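Local atomic coordinates of adhesion and penetration protein autotransporter (Haemophilus influenzae, PDB entry 3SYJ), a protein that promotes bacterial adherence to and invasion of host cells and bacterial aggregation, and is probably a serine protease, as a surface-displayed autotransporter. Residues S214-D226 against Q230-R239. Sequence-based numbering, arbitrary orientation.
Sequences SKGDSGSPMFIYD and QKWLINGILR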
ATOM      1  N   SER A 214      56.917 -40.746  17.020  1.00 26.02           N
ATOM      2  CA  SER A 214      57.611 -41.339  18.156  1.00 25.52           C
ATOM      3  C   SER A 214      57.205 -42.807  18.289  1.00 27.78           C
ATOM      4  O   SER A 214      56.583 -43.361  17.386  1.00 24.35           O
ATOM      5  CB  SER A 214      57.276 -40.574  19.431  1.00 24.84           C
ATOM      6  OG  SER A 214      55.894 -40.277  19.490  1.00 25.54           O
ATOM      7  N   LYS A 215      57.560 -43.441  19.402  1.00 26.66           N
ATOM      8  CA  LYS A 215      57.156 -44.827  19.615  1.00 29.62           C
ATOM      9  C   LYS A 215      55.648 -44.955  19.510  1.00 26.06           C
ATOM     10  O   LYS A 215      54.911 -44.279  20.228  1.00 23.92           O
ATOM     11  CB  LYS A 215      57.625 -45.352  20.972  1.00 40.24           C
ATOM     12  CG  LYS A 215      59.048 -45.862  20.976  1.00 50.28           C
ATOM     13  CD  LYS A 215      59.559 -46.036  22.394  1.00 51.85           C
ATOM     14  CE  LYS A 215      61.079 -46.110  22.428  1.00 52.00           C
ATOM     15  NZ  LYS A 215      61.620 -45.918  23.807  1.00 53.37           N
ATOM     16  N   GLY A 216      55.195 -45.829  18.613  1.00 25.65           N
ATOM     17  CA  GLY A 216      53.776 -46.059  18.421  1.00 22.02           C
ATOM     18  C   GLY A 216      53.266 -45.452  17.133  1.00 23.22           C
ATOM     19  O   GLY A 216      52.150 -45.735  16.700  1.00 26.31           O
ATOM     20  N   ASP A 217      54.094 -44.614  16.521  1.00 22.45           N
ATOM     21  CA  ASP A 217      53.737 -43.950  15.279  1.00 19.74           C
ATOM     22  C   ASP A 217      54.188 -44.759  14.076  1.00 22.34           C
ATOM     23  O   ASP A 217      53.878 -44.397  12.940  1.00 24.95           O
ATOM     24  CB  ASP A 217      54.347 -42.549  15.226  1.00 20.91           C
ATOM     25  CG  ASP A 217      53.525 -41.523  15.998  1.00 23.25           C
ATOM     26  OD1 ASP A 217      52.306 -41.406  15.724  1.00 18.75           O
ATOM     27  OD2 ASP A 217      54.097 -40.825  16.866  1.00 21.82           O
ATOM     28  N   SER A 218      54.921 -45.848  14.318  1.00 20.93           N
ATOM     29  CA  SER A 218      55.386 -46.705  13.224  1.00 21.67           C
ATOM     30  C   SER A 218      54.191 -47.210  12.431  1.00 23.03           C
ATOM     31  O   SER A 218      53.215 -47.688  13.003  1.00 19.33           O
ATOM     32  CB  SER A 218      56.191 -47.900  13.746  1.00 24.68           C
ATOM     33  OG  SER A 218      57.433 -47.491  14.292  1.00 38.58           O
ATOM     34  N   GLY A 219      54.266 -47.101  11.112  1.00 22.85           N
ATOM     35  CA  GLY A 219      53.176 -47.533  10.261  1.00 22.46           C
ATOM     36  C   GLY A 219      52.259 -46.392   9.880  1.00 19.16           C
ATOM     37  O   GLY A 219      51.645 -46.425   8.810  1.00 19.96           O
ATOM     38  N   SER A 220      52.167 -45.384  10.747  1.00 19.33           N
ATOM     39  CA  SER A 220      51.329 -44.214  10.479  1.00 19.93           C
ATOM     40  C   SER A 220      51.705 -43.592   9.138  1.00 18.43           C
ATOM     41  O   SER A 220      52.859 -43.666   8.722  1.00 18.98           O
ATOM     42  CB  SER A 220      51.447 -43.177  11.607  1.00 17.09           C
ATOM     43  OG  SER A 220      52.641 -42.420  11.473  1.00 19.49           O
ATOM     44  N   PRO A 221      50.729 -42.965   8.464  1.00 17.10           N
ATOM     45  CA  PRO A 221      50.905 -42.512   7.086  1.00 12.98           C
ATOM     46  C   PRO A 221      51.460 -41.101   6.970  1.00 13.55           C
ATOM     47  O   PRO A 221      51.263 -40.258   7.840  1.00 12.00           O
ATOM     48  CB  PRO A 221      49.472 -42.504   6.541  1.00 11.18           C
ATOM     49  CG  PRO A 221      48.565 -42.627   7.741  1.00 12.92           C
ATOM     50  CD  PRO A 221      49.395 -42.610   8.974  1.00 15.36           C
ATOM     51  N   MET A 222      52.122 -40.843   5.856  1.00 15.29           N
ATOM     52  CA  MET A 222      52.622 -39.522   5.544  1.00 15.64           C
ATOM     53  C   MET A 222      52.115 -39.219   4.139  1.00 14.58           C
ATOM     54  O   MET A 222      52.207 -40.063   3.249  1.00 17.32           O
ATOM     55  CB  MET A 222      54.151 -39.531   5.640  1.00 14.50           C
ATOM     56  CG  MET A 222      54.859 -38.272   5.203  1.00 16.14           C
ATOM     57  SD  MET A 222      55.643 -38.438   3.594  1.00 21.94           S
ATOM     58  CE  MET A 222      54.496 -37.513   2.621  1.00 23.10           C
ATOM     59  N   PHE A 223      51.545 -38.031   3.953  1.00 14.22           N
ATOM     60  CA  PHE A 223      50.875 -37.680   2.706  1.00 13.22           C
ATOM     61  C   PHE A 223      51.550 -36.506   2.027  1.00 15.02           C
ATOM     62  O   PHE A 223      52.075 -35.615   2.689  1.00 14.40           O
ATOM     63  CB  PHE A 223      49.416 -37.303   2.977  1.00 12.07           C
ATOM     64  CG  PHE A 223      48.634 -38.369   3.678  1.00 11.62           C
ATOM     65  CD1 PHE A 223      47.891 -39.287   2.953  1.00  9.77           C
ATOM     66  CD2 PHE A 223      48.639 -38.453   5.061  1.00 10.85           C
ATOM     67  CE1 PHE A 223      47.163 -40.281   3.597  1.00  9.35           C
ATOM     68  CE2 PHE A 223      47.912 -39.438   5.713  1.00 12.31           C
ATOM     69  CZ  PHE A 223      47.170 -40.355   4.974  1.00  8.46           C
ATOM     70  N   ILE A 224      51.523 -36.492   0.699  1.00 14.68           N
ATOM     71  CA  ILE A 224      52.107 -35.386  -0.041  1.00 14.67           C
ATOM     72  C   ILE A 224      51.108 -34.838  -1.052  1.00 19.43           C
ATOM     73  O   ILE A 224      50.337 -35.592  -1.655  1.00 16.95           O
ATOM     74  CB  ILE A 224      53.449 -35.787  -0.714  1.00 20.34           C
ATOM     75  CG1 ILE A 224      54.257 -34.543  -1.120  1.00 18.51           C
ATOM     76  CG2 ILE A 224      53.219 -36.749  -1.889  1.00 16.38           C
ATOM     77  CD1 ILE A 224      55.671 -34.851  -1.572  1.00 16.34           C
ATOM     78  N   TYR A 225      51.093 -33.519  -1.212  1.00 16.46           N
ATOM     79  CA  TYR A 225      50.183 -32.913  -2.168  1.00 16.63           C
ATOM     80  C   TYR A 225      50.836 -32.750  -3.537  1.00 21.10           C
ATOM     81  O   TYR A 225      51.845 -32.056  -3.671  1.00 16.98           O
ATOM     82  CB  TYR A 225      49.691 -31.555  -1.676  1.00 14.93           C
ATOM     83  CG  TYR A 225      48.556 -30.991  -2.522  1.00 15.36           C
ATOM     84  CD1 TYR A 225      47.288 -31.545  -2.460  1.00 15.07           C
ATOM     85  CD2 TYR A 225      48.759 -29.917  -3.378  1.00 16.15           C
ATOM     86  CE1 TYR A 225      46.245 -31.046  -3.214  1.00 19.82           C
ATOM     87  CE2 TYR A 225      47.723 -29.408  -4.144  1.00 20.29           C
ATOM     88  CZ  TYR A 225      46.463 -29.981  -4.057  1.00 20.73           C
ATOM     89  OH  TYR A 225      45.412 -29.497  -4.795  1.00 17.45           O
ATOM     90  N   ASP A 226      50.251 -33.400  -4.543  1.00 20.21           N
ATOM     91  CA  ASP A 226      50.644 -33.214  -5.935  1.00 20.28           C
ATOM     92  C   ASP A 226      49.853 -32.041  -6.515  1.00 21.67           C
ATOM     93  O   ASP A 226      48.648 -32.141  -6.718  1.00 25.38           O
ATOM     94  CB  ASP A 226      50.365 -34.490  -6.735  1.00 23.28           C
ATOM     95  CG  ASP A 226      50.933 -34.442  -8.145  1.00 25.20           C
ATOM     96  OD1 ASP A 226      50.836 -33.385  -8.805  1.00 25.97           O
ATOM     97  OD2 ASP A 226      51.475 -35.470  -8.600  1.00 26.69           O
ATOM     98  N   GLN A 230      46.491 -31.976  -8.426  1.00 24.92           N
ATOM     99  CA  GLN A 230      45.572 -31.437  -7.425  1.00 24.00           C
ATOM    100  C   GLN A 230      45.011 -32.530  -6.519  1.00 23.09           C
ATOM    101  O   GLN A 230      43.817 -32.558  -6.219  1.00 24.25           O
ATOM    102  CB  GLN A 230      44.432 -30.657  -8.083  1.00 24.26           C
ATOM    103  CG  GLN A 230      44.898 -29.458  -8.877  1.00 24.94           C
ATOM    104  CD  GLN A 230      43.914 -28.310  -8.813  1.00 30.65           C
ATOM    105  OE1 GLN A 230      42.722 -28.473  -9.105  1.00 29.94           O
ATOM    106  NE2 GLN A 230      44.409 -27.135  -8.420  1.00 35.82           N
ATOM    107  N   LYS A 231      45.887 -33.420  -6.076  1.00 23.61           N
ATOM    108  CA  LYS A 231      45.482 -34.576  -5.296  1.00 22.76           C
ATOM    109  C   LYS A 231      46.347 -34.653  -4.069  1.00 17.51           C
ATOM    110  O   LYS A 231      47.542 -34.390  -4.140  1.00 20.27           O
ATOM    111  CB  LYS A 231      45.744 -35.861  -6.083  1.00 19.00           C
ATOM    112  CG  LYS A 231      44.573 -36.450  -6.822  1.00 28.17           C
ATOM    113  CD  LYS A 231      44.965 -37.796  -7.431  1.00 29.25           C
ATOM    114  CE  LYS A 231      43.733 -38.602  -7.809  1.00 37.21           C
ATOM    115  NZ  LYS A 231      42.885 -37.906  -8.825  1.00 52.24           N
ATOM    116  N   TRP A 232      45.757 -35.039  -2.948  1.00 12.77           N
ATOM    117  CA  TRP A 232      46.562 -35.584  -1.872  1.00 16.71           C
ATOM    118  C   TRP A 232      46.849 -37.046  -2.211  1.00 15.99           C
ATOM    119  O   TRP A 232      45.971 -37.774  -2.686  1.00 15.73           O
ATOM    120  CB  TRP A 232      45.852 -35.453  -0.524  1.00 14.94           C
ATOM    121  CG  TRP A 232      45.909 -34.066   0.069  1.00 12.59           C
ATOM    122  CD1 TRP A 232      44.916 -33.122   0.064  1.00 13.35           C
ATOM    123  CD2 TRP A 232      47.019 -33.474   0.760  1.00 13.93           C
ATOM    124  NE1 TRP A 232      45.341 -31.979   0.711  1.00 10.76           N
ATOM    125  CE2 TRP A 232      46.630 -32.170   1.148  1.00 12.55           C
ATOM    126  CE3 TRP A 232      48.306 -33.919   1.090  1.00 11.13           C
ATOM    127  CZ2 TRP A 232      47.476 -31.312   1.853  1.00 12.03           C
ATOM    128  CZ3 TRP A 232      49.152 -33.054   1.795  1.00 14.23           C
ATOM    129  CH2 TRP A 232      48.730 -31.773   2.164  1.00 12.51           C
ATOM    130  N   LEU A 233      48.091 -37.463  -2.011  1.00 15.54           N
ATOM    131  CA  LEU A 233      48.487 -38.849  -2.236  1.00 16.12           C
ATOM    132  C   LEU A 233      49.162 -39.325  -0.978  1.00 15.55           C
ATOM    133  O   LEU A 233      49.799 -38.526  -0.284  1.00 18.39           O
ATOM    134  CB  LEU A 233      49.477 -38.950  -3.400  1.00 14.96           C
ATOM    135  CG  LEU A 233      48.961 -38.557  -4.783  1.00 17.14           C
ATOM    136  CD1 LEU A 233      50.092 -38.124  -5.691  1.00 20.27           C
ATOM    137  CD2 LEU A 233      48.227 -39.721  -5.390  1.00 19.27           C
ATOM    138  N   ILE A 234      49.031 -40.606  -0.656  1.00 13.72           N
ATOM    139  CA  ILE A 234      49.856 -41.128   0.414  1.00 14.61           C
ATOM    140  C   ILE A 234      51.248 -41.325  -0.170  1.00 18.49           C
ATOM    141  O   ILE A 234      51.395 -41.871  -1.266  1.00 17.72           O
ATOM    142  CB  ILE A 234      49.314 -42.426   1.066  1.00 13.96           C
ATOM    143  CG1 ILE A 234      50.304 -42.894   2.140  1.00 12.51           C
ATOM    144  CG2 ILE A 234      49.082 -43.509   0.030  1.00 10.49           C
ATOM    145  CD1 ILE A 234      49.780 -43.960   3.052  1.00 11.42           C
ATOM    146  N   ASN A 235      52.267 -40.849   0.544  1.00 18.98           N
ATOM    147  CA  ASN A 235      53.632 -40.887   0.029  1.00 15.67           C
ATOM    148  C   ASN A 235      54.479 -41.938   0.724  1.00 14.82           C
ATOM    149  O   ASN A 235      55.338 -42.554   0.109  1.00 18.25           O
ATOM    150  CB  ASN A 235      54.278 -39.504   0.137  1.00 23.21           C
ATOM    151  CG  ASN A 235      55.663 -39.441  -0.498  1.00 23.29           C
ATOM    152  OD1 ASN A 235      55.953 -40.132  -1.480  1.00 21.30           O
ATOM    153  ND2 ASN A 235      56.521 -38.600   0.062  1.00 12.35           N
ATOM    154  N   GLY A 236      54.239 -42.151   2.009  1.00 15.00           N
ATOM    155  CA  GLY A 236      55.033 -43.118   2.737  1.00 14.89           C
ATOM    156  C   GLY A 236      54.449 -43.487   4.078  1.00 18.44           C
ATOM    157  O   GLY A 236      53.440 -42.916   4.517  1.00 14.40           O
ATOM    158  N   ILE A 237      55.085 -44.452   4.730  1.00 15.04           N
ATOM    159  CA  ILE A 237      54.666 -44.866   6.063  1.00 18.12           C
ATOM    160  C   ILE A 237      55.825 -44.726   7.049  1.00 21.00           C
ATOM    161  O   ILE A 237      56.975 -45.036   6.722  1.00 19.41           O
ATOM    162  CB  ILE A 237      54.155 -46.309   6.050  1.00 20.92           C
ATOM    163  CG1 ILE A 237      55.207 -47.235   5.431  1.00 17.14           C
ATOM    164  CG2 ILE A 237      52.846 -46.386   5.261  1.00 15.65           C
ATOM    165  CD1 ILE A 237      54.832 -48.706   5.502  1.00 22.47           C
ATOM    166  N   LEU A 238      55.523 -44.243   8.249  1.00 18.72           N
ATOM    167  CA  LEU A 238      56.574 -43.954   9.215  1.00 23.67           C
ATOM    168  C   LEU A 238      57.234 -45.236   9.693  1.00 25.38           C
ATOM    169  O   LEU A 238      56.562 -46.171  10.121  1.00 24.75           O
ATOM    170  CB  LEU A 238      56.052 -43.126  10.398  1.00 21.17           C
ATOM    171  CG  LEU A 238      57.104 -42.552  11.358  1.00 20.12           C
ATOM    172  CD1 LEU A 238      56.699 -41.219  11.961  1.00 14.34           C
ATOM    173  CD2 LEU A 238      57.406 -43.551  12.456  1.00 21.49           C
ATOM    174  N   ARG A 239      58.558 -45.274   9.595  1.00 26.64           N
ATOM    175  CA  ARG A 239      59.334 -46.382  10.128  1.00 29.19           C
ATOM    176  C   ARG A 239      60.442 -45.882  11.051  1.00 33.59           C
ATOM    177  O   ARG A 239      60.448 -46.196  12.241  1.00 42.06           O
ATOM    178  CB  ARG A 239      59.946 -47.209   9.005  1.00 28.67           C
ATOM    179  CG  ARG A 239      61.143 -48.003   9.478  1.00 37.72           C
ATOM    180  CD  ARG A 239      61.393 -49.193   8.601  1.00 35.28           C
ATOM    181  NE  ARG A 239      61.785 -50.349   9.394  1.00 43.26           N
ATOM    182  CZ  ARG A 239      63.043 -50.695   9.632  1.00 45.26           C
ATOM    183  NH1 ARG A 239      64.032 -49.968   9.131  1.00 44.43           N
ATOM    184  NH2 ARG A 239      63.307 -51.764  10.372  1.00 48.73           N
TER
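A chi1 of -170° swings the Tyr225 ring to the side opposite its backbone nitrogen, and at -78° Trp232 folds back beside its own, so the two rings of this non-hydrogen-bonded pair meet edge to face. Tyr225 CD1 sits over one indole face, offset toward the rim, 3.7 Å from Trp232 CE2, and the planes stand at 60°. Tyr225 CB adds a CH-pi contact almost straight above the six-membered ring, while Trp232 NE1 hydrogen-bonds Pro47 O.

Strands 221-226 and 231-238 form an antiparallel hairpin, and its ladder is interrupted midway by a classic beta bulge, where Asn235 and Gly236 both face Met222. Met222 O accepts two backbone hydrogen bonds there, a shorter one from Asn235 N at 2.8 Å and a longer one from Gly236 N at 3.2 Å. At the bulge Asn235 lies beside Met222, pointing the same way, with Met222 bent so that SD and CE lie against Asn235 CB and ND2; Ile224 CG2 packs 3.6 Å from Asn235 CB, and Asn235 OD1 hydrogen-bonds Thr134 OG1. A second bulge, of G1 type, sets Gln230 and Lys231 opposite Asp226.

Just before strand 221-226, the type II turn from Asp217 to Ser220 carries Ser218, probably the active-site serine. Gly219 N hydrogen-bonds Leu238 O at 2.7 Å, nearly straight, and Leu238 N hydrogen-bonds Ser220 O, so the end of the partner strand pins the turn. Asp217 O takes both Ser220 N and Ser220 OG, the latter on an in-plane lone pair. Ser218 touches His73, consistent with a charge-relay triad with His73 and Asp115 in this chymotrypsin-like protease domain; Arg239 salt-bridges Asp115.

In the antiparallel sheet, strand 151-155 flanks 221-226: Phe223 pairs through its backbone with Val152, and Tyr225 with Glu150 just before that strand. Strand 249-253 flanks 231-238.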